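Local atomic coordinates of polyketide biosynthesis 3-hydroxy-3-methylglutaryl-ACP synthase PksG (Bacillus subtilis, PDB entry 4YXT), a protein that catalyses the aldol condensation of an acetyl group carried on an acyl-carrier protein with a beta-ketothioester polyketide intermediate during synthesis of the antibiotic bacillaene. Residues S219-Y231 with F324-S336. The protein carries 1 engineered substitution. Sequence-based numbering, arbitrary orientation.
Sequences SYLDCCEQTFLEY and FSYGSGCCSEFYS
Ser219 OG and Tyr326 OH lie 2.7 Å apart in a hydrogen bond between helix 219-231 and hairpin 324-336; Asp200 also bonds the phenol, and Leu215 O and Ser216 O compete for the serine proton. Tyr220 CA sits over the Tyr326 ring, 4.0 Å from its centroid, while Cys223 SG meets that ring's edge. The Phe324 ring packs against the helix: its CE2 edge points at a face of Tyr220 (planes at 79°), and Cys224 SG lies almost on the normal of the Phe324 ring, 4.1 Å from the centroid. Thr227 OG1 borders the same ring in reaching back to Cys223 O (2.7 Å), a rotation (chi1 54°) that turns CG2 toward Ser332. A second cluster follows: Phe228 directs its edge at a face of Phe334, whose own edge (CD1, CE1) points at a face of Tyr231, both pairs perpendicular. Beyond it, Tyr231 OH donates to Ser336 OG at 2.9 Å, which Asp187 also bonds. The helix thus packs on the 319-327/331-339 strand pair of the thiolase-fold sheet through aromatic edges and sulfur, with buried hydroxyls paired at both ends. Because Tyr220 OH bonds His250 O, this packing probably helps position the backbone of that probable proton donor/acceptor.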
ATOM      1  N   SER A 219     -10.905   2.005 -20.808  1.00 27.90           N
ATOM      2  CA  SER A 219      -9.632   1.568 -20.196  1.00 26.01           C
ATOM      3  C   SER A 219      -9.712   0.129 -19.625  1.00 21.39           C
ATOM      4  O   SER A 219      -8.852  -0.730 -19.895  1.00 20.53           O
ATOM      5  CB  SER A 219      -9.113   2.576 -19.194  1.00 28.42           C
ATOM      6  OG  SER A 219     -10.082   2.885 -18.229  1.00 37.77           O
ATOM      7  N   TYR A 220     -10.777  -0.187 -18.923  1.00 20.66           N
ATOM      8  CA  TYR A 220     -11.034  -1.583 -18.553  1.00 21.48           C
ATOM      9  C   TYR A 220     -10.903  -2.531 -19.710  1.00 21.87           C
ATOM     10  O   TYR A 220     -10.254  -3.550 -19.588  1.00 20.81           O
ATOM     11  CB  TYR A 220     -12.431  -1.709 -17.949  1.00 24.05           C
ATOM     12  CG  TYR A 220     -12.842  -3.062 -17.422  1.00 22.63           C
ATOM     13  CD1 TYR A 220     -13.117  -4.134 -18.280  1.00 24.33           C
ATOM     14  CD2 TYR A 220     -12.963  -3.272 -16.045  1.00 22.78           C
ATOM     15  CE1 TYR A 220     -13.552  -5.376 -17.775  1.00 24.89           C
ATOM     16  CE2 TYR A 220     -13.384  -4.498 -15.537  1.00 23.05           C
ATOM     17  CZ  TYR A 220     -13.669  -5.543 -16.388  1.00 23.36           C
ATOM     18  OH  TYR A 220     -14.055  -6.745 -15.876  1.00 24.28           O
ATOM     19  N   LEU A 221     -11.536  -2.220 -20.841  1.00 22.85           N
ATOM     20  CA  LEU A 221     -11.501  -3.140 -21.993  1.00 23.90           C
ATOM     21  C   LEU A 221     -10.138  -3.169 -22.665  1.00 24.46           C
ATOM     22  O   LEU A 221      -9.598  -4.250 -22.994  1.00 21.14           O
ATOM     23  CB  LEU A 221     -12.562  -2.769 -23.023  1.00 25.39           C
ATOM     24  CG  LEU A 221     -13.999  -2.976 -22.595  1.00 27.14           C
ATOM     25  CD1 LEU A 221     -14.947  -2.249 -23.566  1.00 29.77           C
ATOM     26  CD2 LEU A 221     -14.328  -4.463 -22.467  1.00 25.54           C
ATOM     27  N   ASP A 222      -9.538  -2.000 -22.842  1.00 24.55           N
ATOM     28  CA  ASP A 222      -8.145  -2.006 -23.310  1.00 26.48           C
ATOM     29  C   ASP A 222      -7.195  -2.850 -22.415  1.00 25.30           C
ATOM     30  O   ASP A 222      -6.378  -3.640 -22.955  1.00 24.78           O
ATOM     31  CB  ASP A 222      -7.648  -0.593 -23.490  1.00 29.59           C
ATOM     32  CG  ASP A 222      -8.424   0.174 -24.590  1.00 35.21           C
ATOM     33  OD1 ASP A 222      -9.095  -0.470 -25.447  1.00 34.31           O
ATOM     34  OD2 ASP A 222      -8.359   1.438 -24.585  1.00 43.42           O
ATOM     35  N   CYS A 223      -7.333  -2.750 -21.079  1.00 22.87           N
ATOM     36  CA  CYS A 223      -6.494  -3.526 -20.186  1.00 24.87           C
ATOM     37  C   CYS A 223      -6.852  -5.009 -20.212  1.00 26.29           C
ATOM     38  O   CYS A 223      -5.962  -5.857 -20.122  1.00 21.93           O
ATOM     39  CB  CYS A 223      -6.487  -3.037 -18.746  1.00 25.07           C
ATOM     40  SG  CYS A 223      -5.866  -1.348 -18.368  1.00 25.97           S
ATOM     41  N   CYS A 224      -8.143  -5.327 -20.314  1.00 27.52           N
ATOM     42  CA  CYS A 224      -8.534  -6.723 -20.470  1.00 27.94           C
ATOM     43  C   CYS A 224      -7.795  -7.416 -21.651  1.00 28.08           C
ATOM     44  O   CYS A 224      -7.237  -8.522 -21.508  1.00 27.67           O
ATOM     45  CB  CYS A 224     -10.044  -6.822 -20.609  1.00 29.32           C
ATOM     46  SG  CYS A 224     -10.565  -8.494 -20.374  1.00 29.50           S
ATOM     47  N   GLU A 225      -7.687  -6.740 -22.786  1.00 26.31           N
ATOM     48  CA  GLU A 225      -6.942  -7.315 -23.919  1.00 26.04           C
ATOM     49  C   GLU A 225      -5.418  -7.283 -23.723  1.00 26.74           C
ATOM     50  O   GLU A 225      -4.721  -8.251 -24.057  1.00 22.22           O
ATOM     51  CB  GLU A 225      -7.322  -6.585 -25.209  1.00 29.85           C
ATOM     52  CG  GLU A 225      -6.320  -6.709 -26.354  1.00 34.68           C
ATOM     53  CD  GLU A 225      -6.726  -5.877 -27.572  1.00 42.99           C
ATOM     54  OE1 GLU A 225      -7.917  -5.474 -27.666  1.00 40.95           O
ATOM     55  OE2 GLU A 225      -5.845  -5.609 -28.433  1.00 50.48           O
ATOM     56  N   GLN A 226      -4.861  -6.180 -23.217  1.00 27.70           N
ATOM     57  CA  GLN A 226      -3.396  -6.120 -23.092  1.00 27.88           C
ATOM     58  C   GLN A 226      -2.887  -7.066 -22.047  1.00 24.65           C
ATOM     59  O   GLN A 226      -1.858  -7.718 -22.230  1.00 22.65           O
ATOM     60  CB  GLN A 226      -2.899  -4.710 -22.798  1.00 28.56           C
ATOM     61  CG  GLN A 226      -3.127  -3.764 -23.966  1.00 32.46           C
ATOM     62  CD  GLN A 226      -2.347  -4.141 -25.221  1.00 31.56           C
ATOM     63  OE1 GLN A 226      -2.800  -3.909 -26.346  1.00 38.28           O
ATOM     64  NE2 GLN A 226      -1.175  -4.720 -25.030  1.00 31.27           N
ATOM     65  N   THR A 227      -3.610  -7.184 -20.952  1.00 22.64           N
ATOM     66  CA  THR A 227      -3.140  -8.098 -19.906  1.00 22.00           C
ATOM     67  C   THR A 227      -3.026  -9.518 -20.441  1.00 21.43           C
ATOM     68  O   THR A 227      -2.054 -10.244 -20.169  1.00 21.53           O
ATOM     69  CB  THR A 227      -4.025  -8.031 -18.628  1.00 21.97           C
ATOM     70  OG1 THR A 227      -5.397  -8.255 -18.940  1.00 20.27           O
ATOM     71  CG2 THR A 227      -3.874  -6.710 -17.937  1.00 20.88           C
ATOM     72  N   PHE A 228      -3.999  -9.938 -21.246  1.00 22.38           N
ATOM     73  CA  PHE A 228      -3.951 -11.298 -21.785  1.00 21.41           C
ATOM     74  C   PHE A 228      -2.816 -11.479 -22.774  1.00 21.81           C
ATOM     75  O   PHE A 228      -2.153 -12.508 -22.782  1.00 21.27           O
ATOM     76  CB  PHE A 228      -5.286 -11.770 -22.415  1.00 22.31           C
ATOM     77  CG  PHE A 228      -5.253 -13.232 -22.787  1.00 23.39           C
ATOM     78  CD1 PHE A 228      -5.187 -14.182 -21.808  1.00 23.79           C
ATOM     79  CD2 PHE A 228      -5.154 -13.640 -24.118  1.00 24.37           C
ATOM     80  CE1 PHE A 228      -5.054 -15.535 -22.118  1.00 25.50           C
ATOM     81  CE2 PHE A 228      -5.044 -15.000 -24.430  1.00 27.19           C
ATOM     82  CZ  PHE A 228      -5.016 -15.942 -23.425  1.00 26.10           C
ATOM     83  N   LEU A 229      -2.652 -10.503 -23.656  1.00 25.04           N
ATOM     84  CA  LEU A 229      -1.499 -10.413 -24.557  1.00 26.00           C
ATOM     85  C   LEU A 229      -0.186 -10.562 -23.766  1.00 25.31           C
ATOM     86  O   LEU A 229       0.727 -11.392 -24.126  1.00 22.25           O
ATOM     87  CB  LEU A 229      -1.494  -9.041 -25.250  1.00 30.33           C
ATOM     88  CG  LEU A 229      -1.220  -8.869 -26.740  1.00 37.36           C
ATOM     89  CD1 LEU A 229      -2.567  -8.603 -27.413  1.00 40.81           C
ATOM     90  CD2 LEU A 229      -0.221  -7.741 -27.061  1.00 36.91           C
ATOM     91  N   GLU A 230      -0.068  -9.816 -22.660  1.00 23.29           N
ATOM     92  CA  GLU A 230       1.180  -9.935 -21.865  1.00 26.86           C
ATOM     93  C   GLU A 230       1.361 -11.366 -21.280  1.00 26.59           C
ATOM     94  O   GLU A 230       2.441 -11.987 -21.376  1.00 28.23           O
ATOM     95  CB  GLU A 230       1.259  -8.862 -20.790  1.00 30.10           C
ATOM     96  CG  GLU A 230       1.178  -7.427 -21.320  1.00 37.27           C
ATOM     97  CD  GLU A 230       2.534  -6.868 -21.827  1.00 42.86           C
ATOM     98  OE1 GLU A 230       3.525  -7.656 -21.983  1.00 43.67           O
ATOM     99  OE2 GLU A 230       2.599  -5.626 -22.070  1.00 38.68           O
ATOM    100  N   TYR A 231       0.288 -11.905 -20.710  1.00 24.67           N
ATOM    101  CA  TYR A 231       0.291 -13.280 -20.188  1.00 25.13           C
ATOM    102  C   TYR A 231       0.725 -14.298 -21.227  1.00 24.40           C
ATOM    103  O   TYR A 231       1.529 -15.167 -20.949  1.00 25.22           O
ATOM    104  CB  TYR A 231      -1.107 -13.605 -19.725  1.00 23.34           C
ATOM    105  CG  TYR A 231      -1.321 -14.972 -19.133  1.00 26.18           C
ATOM    106  CD1 TYR A 231      -1.627 -16.040 -19.956  1.00 26.48           C
ATOM    107  CD2 TYR A 231      -1.325 -15.181 -17.748  1.00 24.11           C
ATOM    108  CE1 TYR A 231      -1.879 -17.293 -19.450  1.00 26.83           C
ATOM    109  CE2 TYR A 231      -1.576 -16.436 -17.232  1.00 25.69           C
ATOM    110  CZ  TYR A 231      -1.852 -17.488 -18.094  1.00 27.57           C
ATOM    111  OH  TYR A 231      -2.153 -18.746 -17.668  1.00 26.87           O
ATOM    112  N   PHE A 324      -8.875 -11.689 -14.180  1.00 20.22           N
ATOM    113  CA  PHE A 324      -8.557 -10.373 -14.691  1.00 19.15           C
ATOM    114  C   PHE A 324      -8.873  -9.360 -13.660  1.00 17.82           C
ATOM    115  O   PHE A 324      -9.998  -9.228 -13.310  1.00 17.97           O
ATOM    116  CB  PHE A 324      -9.379 -10.038 -15.931  1.00 18.90           C
ATOM    117  CG  PHE A 324      -9.218  -8.626 -16.382  1.00 19.59           C
ATOM    118  CD1 PHE A 324      -7.977  -8.167 -16.828  1.00 20.09           C
ATOM    119  CD2 PHE A 324     -10.277  -7.759 -16.353  1.00 19.65           C
ATOM    120  CE1 PHE A 324      -7.799  -6.853 -17.237  1.00 21.69           C
ATOM    121  CE2 PHE A 324     -10.123  -6.440 -16.759  1.00 21.97           C
ATOM    122  CZ  PHE A 324      -8.877  -5.976 -17.193  1.00 21.99           C
ATOM    123  N   SER A 325      -7.884  -8.582 -13.255  1.00 18.41           N
ATOM    124  CA  SER A 325      -8.048  -7.469 -12.309  1.00 17.00           C
ATOM    125  C   SER A 325      -7.872  -6.102 -12.959  1.00 16.97           C
ATOM    126  O   SER A 325      -6.979  -5.888 -13.815  1.00 16.88           O
ATOM    127  CB  SER A 325      -6.983  -7.651 -11.196  1.00 18.26           C
ATOM    128  OG  SER A 325      -6.795  -6.518 -10.377  1.00 18.77           O
ATOM    129  N   TYR A 326      -8.698  -5.145 -12.524  1.00 18.92           N
ATOM    130  CA  TYR A 326      -8.608  -3.790 -13.018  1.00 20.06           C
ATOM    131  C   TYR A 326      -8.813  -2.838 -11.883  1.00 19.41           C
ATOM    132  O   TYR A 326      -9.724  -2.977 -11.109  1.00 20.18           O
ATOM    133  CB  TYR A 326      -9.691  -3.482 -14.051  1.00 19.01           C
ATOM    134  CG  TYR A 326      -9.610  -2.024 -14.539  1.00 18.84           C
ATOM    135  CD1 TYR A 326     -10.468  -1.051 -14.070  1.00 18.26           C
ATOM    136  CD2 TYR A 326      -8.629  -1.636 -15.475  1.00 19.52           C
ATOM    137  CE1 TYR A 326     -10.360   0.270 -14.507  1.00 19.02           C
ATOM    138  CE2 TYR A 326      -8.518  -0.322 -15.900  1.00 19.65           C
ATOM    139  CZ  TYR A 326      -9.391   0.622 -15.411  1.00 19.39           C
ATOM    140  OH  TYR A 326      -9.221   1.913 -15.816  1.00 19.52           O
ATOM    141  N   GLY A 327      -8.020  -1.808 -11.851  1.00 20.01           N
ATOM    142  CA  GLY A 327      -8.358  -0.684 -11.039  1.00 20.03           C
ATOM    143  C   GLY A 327      -8.164   0.571 -11.829  1.00 20.34           C
ATOM    144  O   GLY A 327      -7.242   0.675 -12.638  1.00 20.75           O
ATOM    145  N   SER A 328      -9.021   1.543 -11.553  1.00 19.84           N
ATOM    146  CA  SER A 328      -8.911   2.855 -12.095  1.00 20.15           C
ATOM    147  C   SER A 328      -7.622   3.497 -11.816  1.00 17.90           C
ATOM    148  O   SER A 328      -7.085   3.326 -10.738  1.00 17.76           O
ATOM    149  CB  SER A 328      -9.981   3.756 -11.459  1.00 23.29           C
ATOM    150  OG  SER A 328     -11.217   3.406 -11.981  1.00 26.05           O
ATOM    151  N   GLY A 329      -7.149   4.322 -12.744  1.00 17.11           N
ATOM    152  CA  GLY A 329      -6.046   5.193 -12.398  1.00 18.86           C
ATOM    153  C   GLY A 329      -4.796   5.202 -13.247  1.00 22.01           C
ATOM    154  O   GLY A 329      -4.258   6.296 -13.442  1.00 24.06           O
ATOM    155  N   CYS A 330      -4.291   4.045 -13.745  1.00 19.03           N
ATOM    156  CA  CYS A 330      -4.915   2.736 -13.669  1.00 19.56           C
ATOM    157  C   CYS A 330      -3.823   1.652 -13.658  1.00 18.79           C
ATOM    158  O   CYS A 330      -2.695   1.923 -14.037  1.00 18.18           O
ATOM    159  CB  CYS A 330      -5.777   2.468 -14.884  1.00 22.10           C
ATOM    160  SG  CYS A 330      -4.916   1.733 -16.329  1.00 24.96           S
ATOM    161  N   CYS A 331      -4.156   0.475 -13.168  1.00 17.96           N
ATOM    162  CA  CYS A 331      -3.269  -0.716 -13.264  1.00 19.59           C
ATOM    163  C   CYS A 331      -4.152  -1.949 -13.411  1.00 19.60           C
ATOM    164  O   CYS A 331      -5.332  -1.921 -12.984  1.00 23.07           O
ATOM    165  CB  CYS A 331      -2.289  -0.876 -12.037  1.00 18.27           C
ATOM    166  SG  CYS A 331      -0.897  -2.009 -12.400  1.00 20.20           S
ATOM    167  N   SER A 332      -3.589  -3.018 -13.982  1.00 18.52           N
ATOM    168  CA  SER A 332      -4.347  -4.212 -14.231  1.00 18.89           C
ATOM    169  C   SER A 332      -3.450  -5.452 -14.333  1.00 19.93           C
ATOM    170  O   SER A 332      -2.240  -5.342 -14.461  1.00 20.36           O
ATOM    171  CB  SER A 332      -5.208  -4.059 -15.503  1.00 19.02           C
ATOM    172  OG  SER A 332      -4.461  -3.888 -16.692  1.00 19.89           O
ATOM    173  N   GLU A 333      -4.056  -6.634 -14.230  1.00 19.39           N
ATOM    174  CA  GLU A 333      -3.314  -7.870 -14.266  1.00 19.18           C
ATOM    175  C   GLU A 333      -4.216  -9.070 -14.616  1.00 20.42           C
ATOM    176  O   GLU A 333      -5.325  -9.176 -14.112  1.00 20.86           O
ATOM    177  CB  GLU A 333      -2.615  -8.162 -12.941  1.00 18.92           C
ATOM    178  CG  GLU A 333      -1.635  -9.389 -12.972  1.00 19.68           C
ATOM    179  CD  GLU A 333      -0.612  -9.415 -11.789  1.00 22.15           C
ATOM    180  OE1 GLU A 333       0.084 -10.436 -11.579  1.00 24.81           O
ATOM    181  OE2 GLU A 333      -0.464  -8.411 -11.042  1.00 23.29           O
ATOM    182  N   PHE A 334      -3.676  -9.985 -15.434  1.00 19.82           N
ATOM    183  CA  PHE A 334      -4.312 -11.228 -15.720  1.00 19.77           C
ATOM    184  C   PHE A 334      -3.419 -12.310 -15.212  1.00 19.69           C
ATOM    185  O   PHE A 334      -2.258 -12.349 -15.542  1.00 20.09           O
ATOM    186  CB  PHE A 334      -4.546 -11.396 -17.222  1.00 19.33           C
ATOM    187  CG  PHE A 334      -5.253 -12.651 -17.567  1.00 20.15           C
ATOM    188  CD1 PHE A 334      -4.539 -13.809 -17.862  1.00 19.54           C
ATOM    189  CD2 PHE A 334      -6.637 -12.694 -17.585  1.00 20.47           C
ATOM    190  CE1 PHE A 334      -5.206 -14.973 -18.157  1.00 22.33           C
ATOM    191  CE2 PHE A 334      -7.318 -13.866 -17.898  1.00 20.64           C
ATOM    192  CZ  PHE A 334      -6.613 -15.009 -18.163  1.00 21.94           C
ATOM    193  N   TYR A 335      -3.985 -13.239 -14.471  1.00 19.78           N
ATOM    194  CA  TYR A 335      -3.231 -14.350 -13.978  1.00 20.19           C
ATOM    195  C   TYR A 335      -4.154 -15.539 -13.778  1.00 21.77           C
ATOM    196  O   TYR A 335      -5.362 -15.423 -13.908  1.00 21.80           O
ATOM    197  CB  TYR A 335      -2.599 -13.977 -12.628  1.00 21.07           C
ATOM    198  CG  TYR A 335      -3.517 -13.381 -11.583  1.00 21.01           C
ATOM    199  CD1 TYR A 335      -4.061 -12.127 -11.728  1.00 21.31           C
ATOM    200  CD2 TYR A 335      -3.811 -14.084 -10.412  1.00 23.48           C
ATOM    201  CE1 TYR A 335      -4.861 -11.571 -10.745  1.00 22.12           C
ATOM    202  CE2 TYR A 335      -4.613 -13.547  -9.433  1.00 24.34           C
ATOM    203  CZ  TYR A 335      -5.129 -12.293  -9.601  1.00 23.59           C
ATOM    204  OH  TYR A 335      -5.892 -11.771  -8.598  1.00 30.29           O
ATOM    205  N   SER A 336      -3.568 -16.683 -13.450  1.00 23.21           N
ATOM    206  CA  SER A 336      -4.286 -17.929 -13.464  1.00 24.45           C
ATOM    207  C   SER A 336      -3.870 -18.776 -12.301  1.00 23.56           C
ATOM    208  O   SER A 336      -2.823 -18.530 -11.685  1.00 24.68           O
ATOM    209  CB  SER A 336      -4.017 -18.690 -14.760  1.00 24.46           C
ATOM    210  OG  SER A 336      -2.673 -19.058 -14.822  1.00 25.12           O
TER